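Local coordinates for PLP-Dependent L-Arginine Hydroxylase MppP (Streptomyces wadayamensis, PDB 5DJ3), which hydroxylates L-arginine with the help of pyridoxal 5'-phosphate and belongs to the class I aminotransferase family, at residues Q32-G37 with L222-D227; S86-S91 with L252-L257; D188-G193 with I216-K221. All coordinates share one frame; numbering follows the deposited sequence.

Interaction 1: residues Q32-G37 with L222-D227; sequences QALSPG and LWPTLD. With 5DK ((E)-N~2~-({3-hydroxy-2-methyl-5-[(phosphonooxy)methyl]pyridin-4-yl}methylidene)-D-arginine), chain E.
Q32 and P224 mark the nearest approach of the two backbones, with CA of Q32 and CA of P224 6.4 Å apart, and no hydrogen bond crosses between the segments. Residues 32-35 run extended into helix 36-43, whereas 222-227 is an irregular loop. P224, at phi -81° and psi 79°, is the centre of an inverse gamma turn closed by a weak bond from T225 N to W223 O (2.9 Å).

This turn presents the proline ring to the other segment. CG of P224 lies 3.4 Å from O of Q32, and CB is equally near, both in van der Waals contact. L34 meets the same ring from further along: its CG stands anti to its carbonyl carbon (chi1 -69°), and CD2 of L34 comes to 3.9 Å from CG of P224. That methyl also touches the proline carbonyl, with CD2 of L34 3.7 Å from O of P224. S35 caps helix 36-43 through Q38 N, and W49 of the second subunit packs on L34 and L226.

At the far end of the loop, OD2 of D227 accepts from NH2 of the D-arginine part of 5DK at 3.0 Å, while OD1 forms a salt bridge with K229. The loop between strands 212-218 and 231-235 thus delivers D227 to the ligand while the lead-in to helix 36-43 packs on it beside the second subunit, consistent with the shared-interface active sites of fold type I dimers.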
# COMPACT_ATOMS: atom_id res chain seq x y z
N GLN A 32 1.51 -3.07 -22.59
CA GLN A 32 1.58 -3.87 -23.81
C GLN A 32 0.94 -5.22 -23.57
O GLN A 32 0.68 -5.62 -22.43
CB GLN A 32 3.01 -4.08 -24.26
CG GLN A 32 3.87 -4.86 -23.29
CD GLN A 32 4.51 -3.95 -22.26
OE1 GLN A 32 3.98 -2.90 -21.92
NE2 GLN A 32 5.65 -4.35 -21.76
N ALA A 33 0.70 -5.94 -24.67
CA ALA A 33 0.07 -7.26 -24.55
C ALA A 33 0.96 -8.22 -23.79
O ALA A 33 2.19 -8.11 -23.80
CB ALA A 33 -0.25 -7.86 -25.94
N LEU A 34 0.33 -9.20 -23.14
CA LEU A 34 1.08 -10.31 -22.57
C LEU A 34 1.76 -11.13 -23.67
O LEU A 34 1.19 -11.34 -24.75
CB LEU A 34 0.14 -11.22 -21.78
CG LEU A 34 -0.40 -10.59 -20.50
CD1 LEU A 34 -1.51 -11.42 -19.91
CD2 LEU A 34 0.72 -10.44 -19.50
N SER A 35 2.96 -11.60 -23.40
CA SER A 35 3.56 -12.63 -24.23
C SER A 35 2.80 -13.94 -24.07
O SER A 35 2.09 -14.13 -23.09
CB SER A 35 4.99 -12.87 -23.82
OG SER A 35 4.96 -13.50 -22.55
N PRO A 36 2.99 -14.89 -24.99
CA PRO A 36 2.42 -16.24 -24.78
C PRO A 36 2.75 -16.85 -23.43
O PRO A 36 1.87 -17.45 -22.79
CB PRO A 36 3.05 -17.06 -25.92
CG PRO A 36 3.46 -16.06 -26.94
CD PRO A 36 3.81 -14.81 -26.21
N GLY A 37 4.00 -16.73 -22.97
CA GLY A 37 4.38 -17.35 -21.71
C GLY A 37 3.76 -16.65 -20.51
O GLY A 37 3.41 -17.30 -19.52
N LEU A 222 8.11 -3.57 -14.76
CA LEU A 222 8.67 -4.44 -15.80
C LEU A 222 7.60 -5.00 -16.72
O LEU A 222 7.73 -4.90 -17.95
CB LEU A 222 9.42 -5.61 -15.18
CG LEU A 222 10.92 -5.49 -14.96
CD1 LEU A 222 11.41 -6.90 -14.67
CD2 LEU A 222 11.64 -4.86 -16.17
N TRP A 223 6.59 -5.64 -16.15
CA TRP A 223 5.70 -6.53 -16.86
C TRP A 223 4.26 -6.00 -16.79
O TRP A 223 3.91 -5.32 -15.82
CB TRP A 223 5.75 -7.94 -16.24
CG TRP A 223 7.11 -8.54 -16.13
CD1 TRP A 223 7.95 -8.78 -17.15
CD2 TRP A 223 7.77 -8.99 -14.94
NE1 TRP A 223 9.11 -9.36 -16.69
CE2 TRP A 223 9.03 -9.50 -15.33
CE3 TRP A 223 7.43 -9.01 -13.58
CZ2 TRP A 223 9.95 -10.03 -14.41
CZ3 TRP A 223 8.36 -9.54 -12.66
CH2 TRP A 223 9.59 -10.04 -13.08
N PRO A 224 3.37 -6.34 -17.80
CA PRO A 224 1.97 -5.84 -17.70
C PRO A 224 1.11 -6.70 -16.78
O PRO A 224 0.32 -7.53 -17.18
CB PRO A 224 1.50 -5.87 -19.16
CG PRO A 224 2.30 -6.93 -19.79
CD PRO A 224 3.61 -7.04 -19.07
N THR A 225 1.28 -6.47 -15.48
CA THR A 225 0.64 -7.23 -14.42
C THR A 225 -0.46 -6.44 -13.73
O THR A 225 -0.80 -6.74 -12.58
CB THR A 225 1.69 -7.67 -13.39
OG1 THR A 225 2.39 -6.52 -12.92
CG2 THR A 225 2.72 -8.66 -13.97
N LEU A 226 -1.00 -5.42 -14.38
CA LEU A 226 -2.18 -4.72 -13.86
C LEU A 226 -1.93 -4.22 -12.44
O LEU A 226 -2.78 -4.32 -11.56
CB LEU A 226 -3.42 -5.62 -13.92
CG LEU A 226 -3.66 -6.26 -15.29
CD1 LEU A 226 -4.67 -7.39 -15.21
CD2 LEU A 226 -4.12 -5.21 -16.31
N ASP A 227 -0.71 -3.74 -12.19
CA ASP A 227 -0.32 -3.18 -10.90
C ASP A 227 -0.32 -4.20 -9.78
O ASP A 227 -0.35 -3.83 -8.60
CB ASP A 227 -1.21 -2.00 -10.51
CG ASP A 227 -0.59 -0.70 -10.90
OD1 ASP A 227 0.56 -0.48 -10.47
OD2 ASP A 227 -1.23 0.06 -11.67
C2 5DK E . 10.38 5.10 -9.05
C3 5DK E . 9.30 5.35 -9.89
C4 5DK E . 7.99 5.17 -9.43
C5 5DK E . 7.86 4.75 -8.11
C6 5DK E . 8.98 4.51 -7.33
CB 5DK E . 4.63 5.24 -11.98
O3 5DK E . 9.58 5.80 -11.18
O1P 5DK E . 4.29 1.34 -8.08
O2P 5DK E . 4.37 2.91 -6.14
O3P 5DK E . 3.48 3.68 -8.28
O4P 5DK E . 6.01 3.33 -8.12
N 5DK E . 6.95 5.70 -11.49
P 5DK E . 4.53 2.79 -7.67
C2A 5DK E . 11.78 5.35 -9.62
C4A 5DK E . 6.71 5.43 -10.28
C5A 5DK E . 6.46 4.51 -7.53
N1 5DK E . 10.20 4.68 -7.80
CA 5DK E . 5.75 6.28 -12.09
C 5DK E . 5.97 6.63 -13.56
O 5DK E . 7.10 6.69 -14.07
CG 5DK E . 3.26 5.88 -11.63
CD 5DK E . 2.39 4.87 -10.83
NE 5DK E . 1.63 4.03 -11.78
CZ 5DK E . 0.47 3.26 -11.31
NH1 5DK E . 0.32 2.90 -9.89
NH2 5DK E . -0.39 2.88 -12.15
OXT 5DK E . 5.02 6.90 -14.35

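Interaction 2: residues S86-S91 with L252-L257; sequences SCYSSS and LGVSPL. With 5DK ((E)-N~2~-({3-hydroxy-2-methyl-5-[(phosphonooxy)methyl]pyridin-4-yl}methylidene)-D-arginine), chain E; 5DK ((E)-N~2~-({3-hydroxy-2-methyl-5-[(phosphonooxy)methyl]pyridin-4-yl}methylidene)-D-arginine), chain H.
S86 turns its CB toward V254, and CB of S86 sits 3.9 Å from CG2 of V254. Its hydroxyl is engaged away from this contact, by E61 and H65, so the two side chains meet through carbon alone. At C87 it is the backbone that touches: the carbonyl carbon C of C87 lies 3.3 Å from CG1 of V254. The valine's chi1 of -57° places CG1 anti to its own carbonyl carbon, and this methyl lies along the backbone from the S86 carbonyl to N of Y88.

Y88 follows with its ring: CD1 of Y88 is 4.2 Å from CG1 of V254, and CE1 of Y88 is 3.8 Å from O of G253. A water donates both to OH of Y88 (2.8 Å) and to O of G253 (2.9 Å), and has a weak link to the guanidinium of the 5DK bound to the second subunit. OH of Y88 is also hydrogen-bonded to NZ of K229 of that subunit. S89 caps the next helix through V92 N. There S91 N gives O2P of the chain E 5DK a bond of 3.2 Å at 149°, putting the phosphate at a helix start, where the helix dipole would probably favour its charge.

The contact thus joins the end of strand 84-87, outermost on one side of the sheet within this chain, and the Y88 turn before helix 90-101 to the G253-V254 lead-in of helix 256-292, whose L259 touches both S86 and V254.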
# COMPACT_ATOMS: atom_id res chain seq x y z
N SER A 86 8.66 -6.99 2.06
CA SER A 86 7.79 -6.94 0.90
C SER A 86 6.65 -5.96 1.19
O SER A 86 5.91 -6.14 2.16
CB SER A 86 7.24 -8.32 0.60
OG SER A 86 8.25 -9.19 0.21
N CYS A 87 6.50 -4.95 0.34
CA CYS A 87 5.52 -3.89 0.52
C CYS A 87 4.59 -3.84 -0.69
O CYS A 87 4.93 -4.32 -1.77
CB CYS A 87 6.21 -2.51 0.70
SG CYS A 87 7.66 -2.44 1.85
N TYR A 88 3.42 -3.22 -0.53
CA TYR A 88 2.45 -3.16 -1.63
C TYR A 88 3.02 -2.47 -2.85
O TYR A 88 2.56 -2.72 -3.97
CB TYR A 88 1.18 -2.43 -1.20
CG TYR A 88 0.53 -2.98 0.05
CD1 TYR A 88 0.04 -4.27 0.07
CD2 TYR A 88 0.40 -2.22 1.20
CE1 TYR A 88 -0.59 -4.79 1.18
CE2 TYR A 88 -0.20 -2.75 2.33
CZ TYR A 88 -0.71 -4.03 2.31
OH TYR A 88 -1.34 -4.56 3.42
N SER A 89 4.03 -1.62 -2.68
CA SER A 89 4.57 -0.89 -3.81
C SER A 89 5.87 -0.24 -3.38
O SER A 89 6.16 -0.11 -2.19
CB SER A 89 3.60 0.18 -4.29
OG SER A 89 3.57 1.25 -3.35
N SER A 90 6.58 0.25 -4.37
CA SER A 90 7.81 0.98 -4.11
C SER A 90 7.51 2.25 -3.32
O SER A 90 8.32 2.65 -2.46
CB SER A 90 8.48 1.30 -5.45
OG SER A 90 9.66 2.06 -5.26
N SER A 91 6.38 2.90 -3.59
CA SER A 91 6.07 4.14 -2.88
C SER A 91 5.71 3.89 -1.42
O SER A 91 6.02 4.72 -0.56
CB SER A 91 4.96 4.89 -3.60
OG SER A 91 5.34 5.08 -4.96
N LEU A 252 1.64 -6.21 7.38
CA LEU A 252 2.25 -7.48 7.76
C LEU A 252 2.97 -8.17 6.62
O LEU A 252 3.85 -9.00 6.87
CB LEU A 252 1.18 -8.45 8.28
CG LEU A 252 0.50 -8.09 9.59
CD1 LEU A 252 -0.42 -9.24 9.99
CD2 LEU A 252 1.53 -7.81 10.69
N GLY A 253 2.60 -7.86 5.39
CA GLY A 253 3.10 -8.57 4.23
C GLY A 253 2.22 -8.28 3.03
O GLY A 253 1.24 -7.54 3.12
N VAL A 254 2.61 -8.85 1.90
CA VAL A 254 1.85 -8.71 0.67
C VAL A 254 1.21 -10.05 0.33
O VAL A 254 1.63 -11.11 0.81
CB VAL A 254 2.72 -8.21 -0.49
CG1 VAL A 254 3.35 -6.88 -0.10
CG2 VAL A 254 3.77 -9.25 -0.85
N SER A 255 0.21 -10.00 -0.56
CA SER A 255 -0.56 -11.18 -0.90
C SER A 255 0.37 -12.29 -1.38
O SER A 255 1.27 -12.04 -2.17
CB SER A 255 -1.58 -10.86 -1.99
OG SER A 255 -1.97 -12.05 -2.69
N PRO A 256 0.18 -13.53 -0.91
CA PRO A 256 0.95 -14.63 -1.50
C PRO A 256 0.67 -14.83 -2.99
O PRO A 256 1.55 -15.31 -3.72
CB PRO A 256 0.51 -15.86 -0.69
CG PRO A 256 -0.32 -15.37 0.41
CD PRO A 256 -0.65 -13.94 0.23
N LEU A 257 -0.54 -14.50 -3.46
CA LEU A 257 -0.82 -14.61 -4.88
C LEU A 257 0.07 -13.67 -5.69
O LEU A 257 0.57 -14.05 -6.75
CB LEU A 257 -2.30 -14.35 -5.16
CG LEU A 257 -2.71 -14.62 -6.61
CD1 LEU A 257 -2.70 -16.09 -6.86
CD2 LEU A 257 -4.09 -14.07 -6.96
C2 5DK E . 10.38 5.10 -9.05
C3 5DK E . 9.30 5.35 -9.89
C4 5DK E . 7.99 5.17 -9.43
C5 5DK E . 7.86 4.75 -8.11
C6 5DK E . 8.98 4.51 -7.33
CB 5DK E . 4.63 5.24 -11.98
O3 5DK E . 9.58 5.80 -11.18
O1P 5DK E . 4.29 1.34 -8.08
O2P 5DK E . 4.37 2.91 -6.14
O3P 5DK E . 3.48 3.68 -8.28
O4P 5DK E . 6.01 3.33 -8.12
N 5DK E . 6.95 5.70 -11.49
P 5DK E . 4.53 2.79 -7.67
C2A 5DK E . 11.78 5.35 -9.62
C4A 5DK E . 6.71 5.43 -10.28
C5A 5DK E . 6.46 4.51 -7.53
N1 5DK E . 10.20 4.68 -7.80
CA 5DK E . 5.75 6.28 -12.09
C 5DK E . 5.97 6.63 -13.56
O 5DK E . 7.10 6.69 -14.07
CG 5DK E . 3.26 5.88 -11.63
CD 5DK E . 2.39 4.87 -10.83
NE 5DK E . 1.63 4.03 -11.78
CZ 5DK E . 0.47 3.26 -11.31
NH1 5DK E . 0.32 2.90 -9.89
NH2 5DK E . -0.39 2.88 -12.15
OXT 5DK E . 5.02 6.90 -14.35
C2 5DK H . -8.92 -1.97 11.65
C3 5DK H . -8.20 -3.17 11.82
C4 5DK H . -7.09 -3.44 11.01
C5 5DK H . -6.73 -2.48 10.04
C6 5DK H . -7.49 -1.30 9.92
CB 5DK H . -5.29 -7.26 10.98
O3 5DK H . -8.59 -4.10 12.81
O1P 5DK H . -3.57 -4.74 7.43
O2P 5DK H . -5.20 -4.81 5.85
O3P 5DK H . -4.11 -2.84 6.58
O4P 5DK H . -5.71 -3.80 8.22
N 5DK H . -6.71 -5.57 12.02
P 5DK H . -4.72 -4.05 6.99
C2A 5DK H . -10.13 -1.65 12.54
C4A 5DK H . -6.26 -4.76 11.16
C5A 5DK H . -5.51 -2.70 9.10
N1 5DK H . -8.53 -1.09 10.72
CA 5DK H . -5.69 -6.57 12.29
C 5DK H . -6.26 -7.60 13.25
O 5DK H . -7.35 -7.39 13.78
CG 5DK H . -3.76 -7.15 10.74
CD 5DK H . -3.47 -7.13 9.22
NE 5DK H . -3.86 -8.42 8.64
CZ 5DK H . -3.21 -8.91 7.42
NH1 5DK H . -2.95 -7.99 6.31
NH2 5DK H . -2.89 -10.12 7.32
OXT 5DK H . -5.68 -8.68 13.54
O HOH W 1 -1.37 -7.18 4.41

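Interaction 3: residues D188-G193 with I216-K221; sequences DTSFRG and IEDTGK. With 5DK ((E)-N~2~-({3-hydroxy-2-methyl-5-[(phosphonooxy)methyl]pyridin-4-yl}methylidene)-D-arginine), chain E.
R192 and E217 form the charged link. The guanidinium grips the carboxylate side-on, OE1 of E217 using its syn lone pair to accept from NE of R192 at 2.8 Å and OE2 of E217 taking NH2 of R192 at 2.7 Å, the planes 32° apart. Bent at chi2 (-85°), the glutamate chain curls its end back toward the other segment. T189 OG1 adds a bond to E217 OE1 of 2.8 Å, coming from above the carboxylate plane, and Y203 OH holds OE2. With an alanine in place of the glutamate these acceptors are gone, which is likely to leave the buried R192 guanidinium without its countercharge and T189 OG1 without its mate.

Backbone bonding begins with the parallel bridge of D188 and I216, where T189 N reaches I216 O at 3.0 Å, nearly straight (177°). One water joins I216 O and, weakly, D188 OD1; a second joins T189 O and E217 OE1 to D218 N, and a third S190 O and D218 O to K221 N.

Carbon-to-carbon contacts fill in between: CB of S190 meets CB of D218 at 3.5 Å, and CG of K221 lies over one face of the F191 ring in a CH-pi contact, 4.2 Å from its centroid.

Both segments reach the cofactor part of 5DK, an adduct with D-arginine. K221 NZ, in a salt bridge with D218 OD2 modelled very short, donates to O4P of 5DK at 2.6 Å, and D188 OD2 lies 2.6 Å from its N1. An aspartate at the pyridine nitrogen and a lysine beside the cofactor, probably its resting-state attachment, are hallmarks of fold type I enzymes.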
# COMPACT_ATOMS: atom_id res chain seq x y z
N ASP A 188 16.92 3.70 -5.16
CA ASP A 188 15.65 3.26 -5.72
C ASP A 188 15.94 2.63 -7.09
O ASP A 188 16.43 3.30 -8.00
CB ASP A 188 14.65 4.42 -5.81
CG ASP A 188 13.33 4.04 -6.55
OD1 ASP A 188 13.36 3.16 -7.44
OD2 ASP A 188 12.27 4.62 -6.25
N THR A 189 15.62 1.35 -7.22
CA THR A 189 16.04 0.56 -8.37
C THR A 189 14.85 -0.02 -9.13
O THR A 189 14.96 -1.07 -9.77
CB THR A 189 16.99 -0.55 -7.91
OG1 THR A 189 16.35 -1.38 -6.92
CG2 THR A 189 18.27 0.06 -7.34
N SER A 190 13.73 0.69 -9.10
CA SER A 190 12.51 0.22 -9.75
C SER A 190 12.71 -0.06 -11.24
O SER A 190 12.01 -0.92 -11.79
CB SER A 190 11.39 1.24 -9.54
OG SER A 190 11.53 2.32 -10.41
N PHE A 191 13.62 0.63 -11.92
CA PHE A 191 13.77 0.44 -13.35
C PHE A 191 14.88 -0.53 -13.69
O PHE A 191 15.22 -0.72 -14.87
CB PHE A 191 13.97 1.78 -14.03
CG PHE A 191 12.69 2.52 -14.25
CD1 PHE A 191 12.18 3.34 -13.26
CD2 PHE A 191 11.97 2.36 -15.41
CE1 PHE A 191 11.00 4.02 -13.44
CE2 PHE A 191 10.77 3.01 -15.59
CZ PHE A 191 10.29 3.85 -14.63
N ARG A 192 15.40 -1.22 -12.68
CA ARG A 192 16.58 -2.05 -12.84
C ARG A 192 16.43 -2.98 -14.02
O ARG A 192 17.35 -3.13 -14.83
CB ARG A 192 16.81 -2.86 -11.57
CG ARG A 192 18.12 -3.66 -11.63
CD ARG A 192 18.20 -4.70 -10.56
NE ARG A 192 18.29 -4.14 -9.21
CZ ARG A 192 19.38 -3.59 -8.70
NH1 ARG A 192 20.49 -3.46 -9.43
NH2 ARG A 192 19.39 -3.19 -7.44
N GLY A 193 15.28 -3.63 -14.13
CA GLY A 193 15.19 -4.74 -15.05
C GLY A 193 15.30 -4.33 -16.50
O GLY A 193 15.61 -5.18 -17.35
N ILE A 216 15.38 0.10 -2.39
CA ILE A 216 14.00 -0.21 -2.71
C ILE A 216 13.97 -0.76 -4.13
O ILE A 216 14.05 -0.02 -5.13
CB ILE A 216 13.08 1.01 -2.58
CG1 ILE A 216 13.10 1.55 -1.16
CG2 ILE A 216 11.68 0.65 -3.02
CD1 ILE A 216 12.35 2.88 -1.03
N GLU A 217 13.80 -2.08 -4.24
CA GLU A 217 13.52 -2.71 -5.51
C GLU A 217 12.02 -2.65 -5.79
O GLU A 217 11.22 -2.47 -4.88
CB GLU A 217 13.97 -4.19 -5.52
CG GLU A 217 15.38 -4.47 -5.05
CD GLU A 217 16.46 -4.32 -6.12
OE1 GLU A 217 16.16 -4.10 -7.34
OE2 GLU A 217 17.64 -4.37 -5.72
N ASP A 218 11.65 -2.82 -7.05
CA ASP A 218 10.23 -2.75 -7.40
C ASP A 218 9.96 -3.69 -8.57
O ASP A 218 10.70 -3.66 -9.55
CB ASP A 218 9.86 -1.31 -7.78
CG ASP A 218 8.43 -1.15 -8.27
OD1 ASP A 218 7.49 -1.87 -7.85
OD2 ASP A 218 8.27 -0.23 -9.10
N THR A 219 8.91 -4.49 -8.47
CA THR A 219 8.51 -5.35 -9.58
C THR A 219 7.49 -4.71 -10.51
O THR A 219 7.23 -5.24 -11.59
CB THR A 219 7.92 -6.67 -9.07
OG1 THR A 219 6.61 -6.44 -8.52
CG2 THR A 219 8.82 -7.33 -8.00
N GLY A 220 6.92 -3.57 -10.15
CA GLY A 220 5.75 -3.11 -10.87
C GLY A 220 5.96 -2.40 -12.21
O GLY A 220 4.96 -2.13 -12.88
N LYS A 221 7.19 -2.07 -12.63
CA LYS A 221 7.36 -1.39 -13.92
C LYS A 221 7.68 -2.34 -15.06
O LYS A 221 7.52 -1.95 -16.22
CB LYS A 221 8.47 -0.34 -13.86
CG LYS A 221 8.14 0.99 -13.18
CD LYS A 221 7.34 0.84 -11.93
CE LYS A 221 7.20 2.16 -11.23
NZ LYS A 221 7.45 1.96 -9.80
C2 5DK E . 10.38 5.10 -9.05
C3 5DK E . 9.30 5.35 -9.89
C4 5DK E . 7.99 5.17 -9.43
C5 5DK E . 7.86 4.75 -8.11
C6 5DK E . 8.98 4.51 -7.33
CB 5DK E . 4.63 5.24 -11.98
O3 5DK E . 9.58 5.80 -11.18
O1P 5DK E . 4.29 1.34 -8.08
O2P 5DK E . 4.37 2.91 -6.14
O3P 5DK E . 3.48 3.68 -8.28
O4P 5DK E . 6.01 3.33 -8.12
N 5DK E . 6.95 5.70 -11.49
P 5DK E . 4.53 2.79 -7.67
C2A 5DK E . 11.78 5.35 -9.62
C4A 5DK E . 6.71 5.43 -10.28
C5A 5DK E . 6.46 4.51 -7.53
N1 5DK E . 10.20 4.68 -7.80
CA 5DK E . 5.75 6.28 -12.09
C 5DK E . 5.97 6.63 -13.56
O 5DK E . 7.10 6.69 -14.07
CG 5DK E . 3.26 5.88 -11.63
CD 5DK E . 2.39 4.87 -10.83
NE 5DK E . 1.63 4.03 -11.78
CZ 5DK E . 0.47 3.26 -11.31
NH1 5DK E . 0.32 2.90 -9.89
NH2 5DK E . -0.39 2.88 -12.15
OXT 5DK E . 5.02 6.90 -14.35
O HOH W 2 11.63 0.97 -6.38
O HOH W 3 13.84 -3.31 -8.74
O HOH W 4 9.63 -2.42 -11.77

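Overall arrangement
All three interactions reach the same 5DK molecule, from different sides. Interaction 3 lies about 4 Å from the centre of the chain, interactions 1 and 2 about 17 and 16 Å from it. The centres of interactions 1 and 2 are about 19 Å apart. Interaction 3 has its centre about 16 Å from that of interaction 1 and about 14 Å from that of interaction 2. In sequence the first segments come in the order 1, 2, 3, then 216-221 runs directly into 222-227 before 252-257, so interactions 1 and 2 cross while both enclose interaction 3. Strands 84-87, 184-188 and 212-218 share one sheet, and S90 packs on I216 and D218. The second subunit touches interactions 1 and 2, tying the pocket to the dimer.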